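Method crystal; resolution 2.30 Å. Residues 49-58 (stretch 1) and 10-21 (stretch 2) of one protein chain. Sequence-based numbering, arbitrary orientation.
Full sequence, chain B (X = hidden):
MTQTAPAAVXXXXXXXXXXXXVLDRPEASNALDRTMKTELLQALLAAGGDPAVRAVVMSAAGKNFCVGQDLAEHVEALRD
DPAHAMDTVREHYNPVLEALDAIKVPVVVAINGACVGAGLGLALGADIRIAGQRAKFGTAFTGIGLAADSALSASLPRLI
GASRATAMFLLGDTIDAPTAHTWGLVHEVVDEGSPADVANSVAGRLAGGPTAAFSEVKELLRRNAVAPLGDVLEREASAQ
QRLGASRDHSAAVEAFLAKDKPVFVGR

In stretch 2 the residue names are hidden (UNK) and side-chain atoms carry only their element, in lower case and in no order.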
ATOM      1  N   GLY B  49       3.869 -21.068 -21.303  1.00 23.58           N
ATOM      2  CA  GLY B  49       3.494 -22.461 -21.523  1.00 24.51           C
ATOM      3  C   GLY B  49       4.683 -23.393 -21.670  1.00 25.13           C
ATOM      4  O   GLY B  49       4.517 -24.600 -21.649  1.00 26.02           O
ATOM      5  N   ASP B  50       5.877 -22.827 -21.821  1.00 25.16           N
ATOM      6  CA  ASP B  50       7.102 -23.599 -22.020  1.00 25.46           C
ATOM      7  C   ASP B  50       7.690 -24.013 -20.666  1.00 25.40           C
ATOM      8  O   ASP B  50       8.171 -23.166 -19.924  1.00 25.42           O
ATOM      9  CB  ASP B  50       8.116 -22.754 -22.811  1.00 25.28           C
ATOM     10  CG  ASP B  50       9.358 -23.545 -23.243  1.00 25.69           C
ATOM     11  OD1 ASP B  50       9.672 -24.592 -22.641  1.00 26.38           O
ATOM     12  OD2 ASP B  50      10.032 -23.105 -24.191  1.00 25.41           O
ATOM     13  N   PRO B  51       7.685 -25.324 -20.353  1.00 25.66           N
ATOM     14  CA  PRO B  51       8.150 -25.755 -19.039  1.00 25.35           C
ATOM     15  C   PRO B  51       9.670 -25.681 -18.854  1.00 24.77           C
ATOM     16  O   PRO B  51      10.157 -25.851 -17.740  1.00 24.62           O
ATOM     17  CB  PRO B  51       7.666 -27.210 -18.952  1.00 26.19           C
ATOM     18  CG  PRO B  51       7.594 -27.675 -20.368  1.00 26.61           C
ATOM     19  CD  PRO B  51       7.308 -26.465 -21.214  1.00 26.25           C
ATOM     20  N   ALA B  52      10.409 -25.430 -19.929  1.00 24.28           N
ATOM     21  CA  ALA B  52      11.848 -25.209 -19.825  1.00 23.86           C
ATOM     22  C   ALA B  52      12.176 -23.780 -19.393  1.00 22.95           C
ATOM     23  O   ALA B  52      13.308 -23.494 -19.019  1.00 22.99           O
ATOM     24  CB  ALA B  52      12.523 -25.519 -21.148  1.00 24.16           C
ATOM     25  N   VAL B  53      11.197 -22.879 -19.437  1.00 22.20           N
ATOM     26  CA  VAL B  53      11.443 -21.475 -19.107  1.00 21.49           C
ATOM     27  C   VAL B  53      11.515 -21.294 -17.588  1.00 20.94           C
ATOM     28  O   VAL B  53      10.608 -21.709 -16.874  1.00 20.90           O
ATOM     29  CB  VAL B  53      10.359 -20.565 -19.728  1.00 21.27           C
ATOM     30  CG1 VAL B  53      10.419 -19.158 -19.147  1.00 20.89           C
ATOM     31  CG2 VAL B  53      10.519 -20.534 -21.241  1.00 21.40           C
ATOM     32  N   ARG B  54      12.603 -20.699 -17.099  1.00 20.57           N
ATOM     33  CA  ARG B  54      12.797 -20.511 -15.651  1.00 20.46           C
ATOM     34  C   ARG B  54      12.842 -19.021 -15.248  1.00 20.05           C
ATOM     35  O   ARG B  54      12.812 -18.675 -14.061  1.00 19.80           O
ATOM     36  CB  ARG B  54      14.037 -21.293 -15.150  1.00 20.72           C
ATOM     37  CG  ARG B  54      14.244 -22.643 -15.851  1.00 21.14           C
ATOM     38  CD  ARG B  54      14.871 -23.812 -15.076  1.00 21.43           C
ATOM     39  NE  ARG B  54      15.474 -23.542 -13.768  1.00 21.51           N
ATOM     40  CZ  ARG B  54      16.679 -23.965 -13.360  1.00 21.82           C
ATOM     41  NH1 ARG B  54      17.489 -24.649 -14.166  1.00 22.15           N
ATOM     42  NH2 ARG B  54      17.096 -23.683 -12.126  1.00 21.73           N
ATOM     43  N   ALA B  55      12.903 -18.149 -16.247  1.00 19.90           N
ATOM     44  CA  ALA B  55      12.787 -16.701 -16.039  1.00 19.64           C
ATOM     45  C   ALA B  55      12.535 -16.030 -17.378  1.00 19.43           C
ATOM     46  O   ALA B  55      12.831 -16.597 -18.430  1.00 19.43           O
ATOM     47  CB  ALA B  55      14.045 -16.126 -15.391  1.00 19.62           C
ATOM     48  N   VAL B  56      11.994 -14.817 -17.315  1.00 19.23           N
ATOM     49  CA  VAL B  56      11.666 -14.037 -18.496  1.00 19.18           C
ATOM     50  C   VAL B  56      12.320 -12.663 -18.381  1.00 19.36           C
ATOM     51  O   VAL B  56      12.348 -12.062 -17.301  1.00 19.05           O
ATOM     52  CB  VAL B  56      10.145 -13.870 -18.646  1.00 18.98           C
ATOM     53  CG1 VAL B  56       9.795 -12.983 -19.832  1.00 18.93           C
ATOM     54  CG2 VAL B  56       9.485 -15.228 -18.784  1.00 19.23           C
ATOM     55  N   VAL B  57      12.862 -12.182 -19.494  1.00 19.71           N
ATOM     56  CA  VAL B  57      13.371 -10.826 -19.554  1.00 19.94           C
ATOM     57  C   VAL B  57      12.714 -10.102 -20.730  1.00 20.21           C
ATOM     58  O   VAL B  57      12.706 -10.580 -21.870  1.00 20.42           O
ATOM     59  CB  VAL B  57      14.919 -10.750 -19.576  1.00 20.28           C
ATOM     60  CG1 VAL B  57      15.522 -11.640 -20.650  1.00 20.53           C
ATOM     61  CG2 VAL B  57      15.392  -9.307 -19.735  1.00 20.29           C
ATOM     62  N   MET B  58      12.139  -8.953 -20.409  1.00 20.27           N
ATOM     63  CA  MET B  58      11.452  -8.108 -21.364  1.00 20.55           C
ATOM     64  C   MET B  58      12.345  -6.880 -21.599  1.00 20.07           C
ATOM     65  O   MET B  58      12.786  -6.239 -20.646  1.00 19.59           O
ATOM     66  CB  MET B  58      10.091  -7.725 -20.768  1.00 21.08           C
ATOM     67  CG  MET B  58       8.954  -7.511 -21.749  1.00 21.98           C
ATOM     68  SD  MET B  58       7.330  -7.965 -21.057  1.00 22.72           S
ATOM     69  CE  MET B  58       7.331  -7.077 -19.489  1.00 22.51           C
ATOM     70  N   UNK B  10      10.890  -9.894 -30.995  1.00 26.14           N
ATOM     71  CA  UNK B  10      11.806 -11.037 -31.032  1.00 25.52           C
ATOM     72  C   UNK B  10      11.579 -11.917 -29.816  1.00 24.44           C
ATOM     73  O   UNK B  10      11.419 -11.416 -28.704  1.00 24.27           O
ATOM     74  c   UNK B  10      13.257 -10.574 -31.080  1.00 25.45           C
ATOM     75  N   UNK B  11      11.559 -13.227 -30.035  1.00 23.91           N
ATOM     76  CA  UNK B  11      11.417 -14.201 -28.966  1.00 23.31           C
ATOM     77  C   UNK B  11      12.492 -15.266 -29.096  1.00 23.74           C
ATOM     78  O   UNK B  11      12.744 -15.774 -30.191  1.00 24.60           O
ATOM     79  c   UNK B  11       9.901 -17.270 -28.257  1.00 23.09           C
ATOM     80  c   UNK B  11       9.504 -15.548 -26.664  1.00 22.18           C
ATOM     81  c   UNK B  11       9.375 -17.840 -25.988  1.00 22.65           C
ATOM     82  o   UNK B  11       9.162 -18.775 -25.002  1.00 22.64           O
ATOM     83  c   UNK B  11      10.039 -14.861 -29.026  1.00 23.08           C
ATOM     84  c   UNK B  11       9.684 -18.237 -27.279  1.00 23.12           C
ATOM     85  c   UNK B  11       9.811 -15.911 -27.962  1.00 22.63           C
ATOM     86  c   UNK B  11       9.286 -16.499 -25.679  1.00 22.17           C
ATOM     87  N   UNK B  12      13.121 -15.605 -27.976  1.00 23.72           N
ATOM     88  CA  UNK B  12      14.046 -16.740 -27.910  1.00 24.12           C
ATOM     89  C   UNK B  12      14.134 -17.284 -26.484  1.00 23.80           C
ATOM     90  O   UNK B  12      13.907 -16.556 -25.518  1.00 23.31           O
ATOM     91  o   UNK B  12      15.982 -15.326 -27.539  1.00 24.41           O
ATOM     92  c   UNK B  12      15.442 -16.326 -28.386  1.00 24.42           C
ATOM     93  N   UNK B  13      14.452 -18.568 -26.361  1.00 24.01           N
ATOM     94  CA  UNK B  13      14.737 -19.171 -25.054  1.00 24.04           C
ATOM     95  C   UNK B  13      16.184 -19.632 -25.083  1.00 24.00           C
ATOM     96  O   UNK B  13      16.559 -20.390 -25.976  1.00 24.40           O
ATOM     97  c   UNK B  13      13.835 -20.388 -24.759  1.00 24.51           C
ATOM     98  c   UNK B  13      14.154 -20.961 -23.377  1.00 24.71           C
ATOM     99  c   UNK B  13      12.362 -20.012 -24.872  1.00 24.31           C
ATOM    100  N   UNK B  14      16.997 -19.181 -24.127  1.00 23.39           N
ATOM    101  CA  UNK B  14      18.420 -19.530 -24.134  1.00 23.16           C
ATOM    102  C   UNK B  14      18.735 -20.844 -23.391  1.00 23.64           C
ATOM    103  O   UNK B  14      17.836 -21.562 -22.940  1.00 23.36           O
ATOM    104  n   UNK B  14      20.099 -17.159 -21.715  1.00 22.36           N
ATOM    105  o   UNK B  14      18.832 -18.980 -21.391  1.00 22.52           O
ATOM    106  c   UNK B  14      19.294 -18.338 -23.668  1.00 22.71           C
ATOM    107  c   UNK B  14      19.386 -18.193 -22.154  1.00 22.56           C
ATOM    108  N   UNK B  15      20.027 -21.153 -23.322  1.00 24.03           N
ATOM    109  CA  UNK B  15      20.553 -22.369 -22.681  1.00 24.83           C
ATOM    110  C   UNK B  15      20.124 -22.535 -21.223  1.00 24.81           C
ATOM    111  O   UNK B  15      19.926 -23.654 -20.760  1.00 25.67           O
ATOM    112  c   UNK B  15      22.088 -22.355 -22.748  1.00 25.21           C
ATOM    113  c   UNK B  15      23.352 -19.008 -22.131  1.00 25.09           C
ATOM    114  n   UNK B  15      23.589 -19.530 -20.939  1.00 25.50           N
ATOM    115  c   UNK B  15      22.695 -21.111 -22.175  1.00 25.06           C
ATOM    116  n   UNK B  15      22.806 -19.939 -22.895  1.00 24.83           N
ATOM    117  c   UNK B  15      23.189 -20.847 -20.942  1.00 25.50           C
ATOM    118  N   UNK B  16      20.003 -21.424 -20.505  1.00 23.99           N
ATOM    119  CA  UNK B  16      19.659 -21.442 -19.085  1.00 24.06           C
ATOM    120  C   UNK B  16      18.142 -21.350 -18.815  1.00 23.78           C
ATOM    121  O   UNK B  16      17.723 -21.296 -17.660  1.00 24.09           O
ATOM    122  c   UNK B  16      20.387 -20.311 -18.375  1.00 23.91           C
ATOM    123  N   UNK B  17      17.329 -21.331 -19.869  1.00 23.08           N
ATOM    124  CA  UNK B  17      15.880 -21.241 -19.719  1.00 22.91           C
ATOM    125  C   UNK B  17      15.357 -19.821 -19.534  1.00 22.25           C
ATOM    126  O   UNK B  17      14.258 -19.623 -19.009  1.00 21.93           O
ATOM    127  N   UNK B  18      16.143 -18.837 -19.962  1.00 21.74           N
ATOM    128  CA  UNK B  18      15.711 -17.451 -19.957  1.00 21.37           C
ATOM    129  C   UNK B  18      14.971 -17.198 -21.258  1.00 21.13           C
ATOM    130  O   UNK B  18      15.551 -17.361 -22.327  1.00 21.14           O
ATOM    131  c   UNK B  18      16.906 -16.481 -19.887  1.00 21.24           C
ATOM    132  c   UNK B  18      17.701 -16.702 -18.609  1.00 21.76           C
ATOM    133  c   UNK B  18      16.433 -15.039 -19.985  1.00 20.86           C
ATOM    134  N   UNK B  19      13.700 -16.806 -21.173  1.00 20.97           N
ATOM    135  CA  UNK B  19      12.962 -16.372 -22.354  1.00 20.80           C
ATOM    136  C   UNK B  19      13.157 -14.877 -22.531  1.00 20.56           C
ATOM    137  O   UNK B  19      12.848 -14.095 -21.634  1.00 20.34           O
ATOM    138  c   UNK B  19      11.485 -16.707 -22.241  1.00 20.92           C
ATOM    139  N   UNK B  20      13.693 -14.493 -23.687  1.00 20.66           N
ATOM    140  CA  UNK B  20      13.912 -13.096 -24.016  1.00 20.64           C
ATOM    141  C   UNK B  20      12.784 -12.622 -24.926  1.00 20.69           C
ATOM    142  O   UNK B  20      12.551 -13.218 -25.976  1.00 21.31           O
ATOM    143  c   UNK B  20      15.265 -12.912 -24.692  1.00 20.58           C
ATOM    144  N   UNK B  21      12.079 -11.574 -24.507  1.00 20.51           N
ATOM    145  CA  UNK B  21      11.059 -10.927 -25.326  1.00 20.50           C
ATOM    146  C   UNK B  21      11.539  -9.503 -25.611  1.00 20.52           C
ATOM    147  O   UNK B  21      11.692  -8.700 -24.687  1.00 20.31           O
ATOM    148  c   UNK B  21       8.630 -10.211 -25.487  1.00 20.59           C
ATOM    149  c   UNK B  21       9.244 -12.306 -24.221  1.00 20.98           C
ATOM    150  c   UNK B  21       7.936 -12.358 -23.453  1.00 21.01           C
ATOM    151  c   UNK B  21       9.691 -10.887 -24.608  1.00 20.71           C
TER
HETATM  152  O   HOH W   1       9.300 -21.333 -25.888  1.00 24.11           O

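Position 10 carries a single side-chain carbon, beyond the reach of stretch 1, and is Ala10. At position 11 one carbon leads to a six-membered carbon ring bearing one oxygen, the signature of tyrosine. The hydroxyl of Tyr11 lies 2.7 Å (OH to O) from water 1, which donates a hydrogen bond to Asp50, its O 2.6 Å from OD2; the water thus bridges two side chains whose own oxygens, Tyr11 OH and Asp50 OD2, are 4.5 Å apart. Position 12 has one carbon and one oxygen, touches nothing on stretch 1, and is Ser12.

At position 13 one carbon carries two more, and one of these packs against Val53 CG2 at 4.1 Å. The count of three and the fork at CB suggest valine, Val13. Position 14 has two carbons, the second bearing one oxygen and one nitrogen: an amide, Asn14. Asn14 OD1 accepts a hydrogen bond from the backbone N of position 16 at 2.9 Å, and the backbone N of position 18 donates to Asn14 OD1 at 3.0 Å, bracing the type I turn that spans 14 to 17. Position 15, with one carbon and a five-membered ring of three carbons and two nitrogens, is His15, clear of stretch 1. Position 16 has one carbon, Ala16, whose carbonyl O sits 4.1 Å from Arg54 CG.

Position 17 has no side-chain atoms. Its phi/psi of 83/22 would jam a CB against the preceding carbonyl, and an ideal CB would lie 2.6 Å from Ala52 O; this is Gly17.

Position 18 has three carbons, forked at the first, one of them 3.6 Å from Val57 CG1; it is Val18. Position 19 has a lone carbon, CB, 4.1 Å from Val53 CG2 and 4.3 Å from Val56 CG2, hence Ala19. Position 20 likewise has one carbon, its CB 4.2 Å from Val57 CG1, and is Ala20. Position 21 has four carbons forked at the first, with one arm two carbons long: Ile21, whose CD1 meets Val56 CG1 at 4.1 Å.

The contact is a parallel pairing of strands 18-21 and 55-58. Gly17 O receives Arg54 N at 2.7 Å and, weakly, Ala55 N at 3.4 Å, leading into the ladder. Ala19 then bonds through both backbone groups, its N to Ala55 O and its O from Val57 N, each at 2.9 Å, and Ile21 N donates to Val57 O, also at 2.9 Å. Side chains alternate across the sheet: Val18 and Ala20 share a face with Ala55 and Val57, whereas Ala19 and Ile21 lie with Val56 and Met58.

Stretch 2 (10-21) AYSVNHAGVAAI
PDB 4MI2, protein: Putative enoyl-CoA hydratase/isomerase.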